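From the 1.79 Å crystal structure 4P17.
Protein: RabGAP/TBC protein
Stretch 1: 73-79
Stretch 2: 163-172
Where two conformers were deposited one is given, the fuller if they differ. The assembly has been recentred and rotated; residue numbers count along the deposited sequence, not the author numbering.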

# COMPACT_ATOMS: atom_id res chain seq x y z
N ARG A 73 -8.06 -11.18 0.65
CA ARG A 73 -7.69 -9.89 1.16
C ARG A 73 -8.96 -9.07 1.41
O ARG A 73 -9.03 -8.34 2.35
N ASN A 74 -9.99 -9.24 0.58
CA ASN A 74 -11.24 -8.51 0.82
C ASN A 74 -11.74 -8.90 2.21
O ASN A 74 -11.98 -8.04 3.02
N TRP A 75 -11.83 -10.19 2.48
CA TRP A 75 -12.32 -10.69 3.77
C TRP A 75 -11.53 -10.12 4.96
O TRP A 75 -12.08 -9.56 5.92
N VAL A 76 -10.21 -10.29 4.91
CA VAL A 76 -9.36 -9.88 6.02
C VAL A 76 -9.19 -8.37 6.12
O VAL A 76 -9.27 -7.82 7.20
N TRP A 77 -8.89 -7.70 5.01
CA TRP A 77 -8.68 -6.27 5.08
C TRP A 77 -9.88 -5.52 5.58
O TRP A 77 -9.75 -4.58 6.35
N MET A 78 -11.05 -5.89 5.08
CA MET A 78 -12.27 -5.15 5.40
C MET A 78 -12.60 -5.29 6.89
O MET A 78 -13.12 -4.37 7.50
N GLU A 79 -12.26 -6.43 7.47
CA GLU A 79 -12.45 -6.63 8.91
C GLU A 79 -11.34 -5.99 9.77
O GLU A 79 -11.61 -5.16 10.65
N VAL A 163 -8.29 -3.32 -7.58
CA VAL A 163 -7.80 -4.56 -8.15
C VAL A 163 -7.70 -5.66 -7.08
O VAL A 163 -8.04 -6.81 -7.35
N ALA A 164 -7.22 -5.31 -5.89
CA ALA A 164 -7.07 -6.29 -4.80
C ALA A 164 -8.41 -6.76 -4.26
O ALA A 164 -8.48 -7.85 -3.68
N LEU A 165 -9.42 -5.91 -4.40
CA LEU A 165 -10.77 -6.16 -3.87
C LEU A 165 -11.74 -6.66 -4.95
O LEU A 165 -12.94 -6.50 -4.81
N ASN A 166 -11.20 -7.20 -6.04
CA ASN A 166 -12.01 -7.77 -7.13
C ASN A 166 -13.04 -6.80 -7.72
O ASN A 166 -14.18 -7.16 -8.08
N ARG A 167 -12.60 -5.56 -7.86
CA ARG A 167 -13.35 -4.52 -8.53
C ARG A 167 -14.56 -4.06 -7.71
O ARG A 167 -15.47 -3.43 -8.27
N ASN A 168 -14.54 -4.33 -6.42
CA ASN A 168 -15.65 -3.95 -5.53
C ASN A 168 -15.51 -2.51 -5.06
O ASN A 168 -14.73 -2.23 -4.14
N GLU A 169 -16.26 -1.61 -5.68
CA GLU A 169 -16.08 -0.18 -5.46
C GLU A 169 -16.50 0.26 -4.07
O GLU A 169 -15.85 1.11 -3.47
N GLU A 170 -17.61 -0.28 -3.56
CA GLU A 170 -18.05 0.13 -2.25
C GLU A 170 -17.05 -0.37 -1.20
O GLU A 170 -16.76 0.34 -0.23
N ALA A 171 -16.50 -1.55 -1.40
CA ALA A 171 -15.47 -2.04 -0.48
C ALA A 171 -14.26 -1.10 -0.47
O ALA A 171 -13.70 -0.76 0.56
N ALA A 172 -13.85 -0.71 -1.65
CA ALA A 172 -12.72 0.18 -1.79
C ALA A 172 -13.00 1.52 -1.12
O ALA A 172 -12.15 2.06 -0.42

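Where a helix packs against a turn, the packed segments often pair a large side chain with a small one. The contact between helix 73-79 and the segment 163-172 of this RabGAP/TBC protein illustrates the principle without a single direct hydrogen bond between the two stretches.

The backbones come closest where Asn74 faces Leu165, their CA atoms 5.3 Å apart. Leu165 is the first residue to leave helical geometry, and its CA-to-CB bond points sideways; the m, t rotamer nevertheless brings the end of the side chain nearer the helix. There Leu165 CD2 lies 3.6 Å from Asn74 CA and 4.2 Å from Trp77 CE3, a knob resting on Asn74 CA beside the Trp77 ring. Trp77, with chi1 in m, points toward the second stretch, and its broad ring approaches Ala164 obliquely, Trp77 CZ3 lying 3.6 Å from Ala164 CB. The indole rests against the lone methyl of Ala164.

The same pairing of large with small recurs at Met78. Met78, in m, m, m, places its SD 4.0 Å from Ala171 CB and 3.5 Å from Ala171 O, so the sulfur rests against both methyl and backbone.

Asn74, with chi1 in t, is covered most of all, lying between Leu165 and Ala171: its CG lies 3.8 Å from Leu165 CD2, and its ND2 is 4.3 Å from Ala171 CB. The polar link is indirect. Water 1 accepts from Asn74 N and donates to Ala164 O, each at 3.0 Å from the water O, bridging the two backbones beside the packed side chains.

The type I' turn from Leu165 to Asn168 leads into the next helix, which Asn168 caps: its OD1, positioned by a t rotamer, accepts from Ala171 N at 3.0 Å. This cap belongs to the same short segment that presents the Ala171 methyl to Met78.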

# COMPACT_ATOMS: atom_id res chain seq x y z
CB ARG A 73 -6.70 -9.19 0.26
CG ARG A 73 -5.35 -9.75 0.43
CD ARG A 73 -4.32 -9.13 -0.51
NE ARG A 73 -2.99 -9.38 0.02
CZ ARG A 73 -1.97 -9.89 -0.64
NH1 ARG A 73 -2.03 -10.17 -1.96
NH2 ARG A 73 -0.83 -10.08 0.00
CB ASN A 74 -12.26 -8.80 -0.29
CG ASN A 74 -13.47 -7.86 -0.26
OD1 ASN A 74 -13.84 -7.37 0.78
ND2 ASN A 74 -14.09 -7.64 -1.41
CB TRP A 75 -12.27 -12.24 3.78
CG TRP A 75 -12.81 -12.86 5.02
CD1 TRP A 75 -14.05 -12.68 5.55
CD2 TRP A 75 -12.13 -13.78 5.90
NE1 TRP A 75 -14.19 -13.43 6.70
CE2 TRP A 75 -13.03 -14.11 6.93
CE3 TRP A 75 -10.87 -14.36 5.89
CZ2 TRP A 75 -12.69 -15.00 7.95
CZ3 TRP A 75 -10.53 -15.22 6.90
CH2 TRP A 75 -11.43 -15.54 7.92
CB VAL A 76 -7.97 -10.52 5.90
CG1 VAL A 76 -7.07 -10.10 7.04
CG2 VAL A 76 -8.09 -12.04 5.84
CB TRP A 77 -8.34 -5.70 3.73
CG TRP A 77 -6.99 -6.02 3.24
CD1 TRP A 77 -6.03 -6.77 3.87
CD2 TRP A 77 -6.43 -5.60 1.99
NE1 TRP A 77 -4.91 -6.85 3.07
CE2 TRP A 77 -5.14 -6.15 1.92
CE3 TRP A 77 -6.91 -4.86 0.92
CZ2 TRP A 77 -4.30 -5.93 0.82
CZ3 TRP A 77 -6.08 -4.65 -0.17
CH2 TRP A 77 -4.78 -5.17 -0.21
CB MET A 78 -13.43 -5.61 4.55
CG MET A 78 -13.31 -5.27 3.06
SD MET A 78 -13.22 -3.51 2.64
CE MET A 78 -14.88 -2.97 3.07
CB GLU A 79 -12.54 -8.13 9.22
CG GLU A 79 -12.74 -8.46 10.71
CD GLU A 79 -14.05 -7.95 11.25
OE1 GLU A 79 -14.94 -7.59 10.44
OE2 GLU A 79 -14.20 -7.91 12.49
CB VAL A 163 -6.44 -4.34 -8.85
CG1 VAL A 163 -5.88 -5.64 -9.30
CG2 VAL A 163 -6.59 -3.41 -10.06
CB ALA A 164 -6.25 -5.70 -3.66
CB LEU A 165 -11.32 -4.89 -3.22
CG LEU A 165 -10.55 -4.37 -1.99
CD1 LEU A 165 -11.10 -3.03 -1.57
CD2 LEU A 165 -10.64 -5.37 -0.84
CB ASN A 166 -12.69 -9.04 -6.63
CG ASN A 166 -11.74 -9.92 -5.82
OD1 ASN A 166 -10.55 -10.01 -6.13
ND2 ASN A 166 -12.27 -10.54 -4.79
CB ARG A 167 -13.79 -4.94 -9.92
CG ARG A 167 -12.61 -5.36 -10.77
CD ARG A 167 -13.00 -5.79 -12.18
NE ARG A 167 -11.82 -6.24 -12.88
CZ ARG A 167 -11.81 -6.70 -14.13
NH1 ARG A 167 -12.94 -6.80 -14.82
NH2 ARG A 167 -10.65 -7.07 -14.67
CB ASN A 168 -15.70 -4.89 -4.33
CG ASN A 168 -16.96 -4.73 -3.53
OD1 ASN A 168 -17.44 -3.61 -3.32
ND2 ASN A 168 -17.52 -5.85 -3.07
CB GLU A 169 -16.87 0.63 -6.48
CG GLU A 169 -16.65 0.20 -7.90
CD GLU A 169 -17.63 0.83 -8.84
OE1 GLU A 169 -18.22 1.87 -8.46
OE2 GLU A 169 -17.80 0.29 -9.95
CB GLU A 170 -19.46 -0.39 -1.93
CG GLU A 170 -19.84 -0.10 -0.50
CD GLU A 170 -21.33 -0.22 -0.21
OE1 GLU A 170 -22.08 -0.68 -1.08
OE2 GLU A 170 -21.74 0.14 0.91
CB ALA A 171 -15.04 -3.44 -0.87
CB ALA A 172 -12.39 0.35 -3.26
O HOH W 1 -9.80 -10.16 -2.23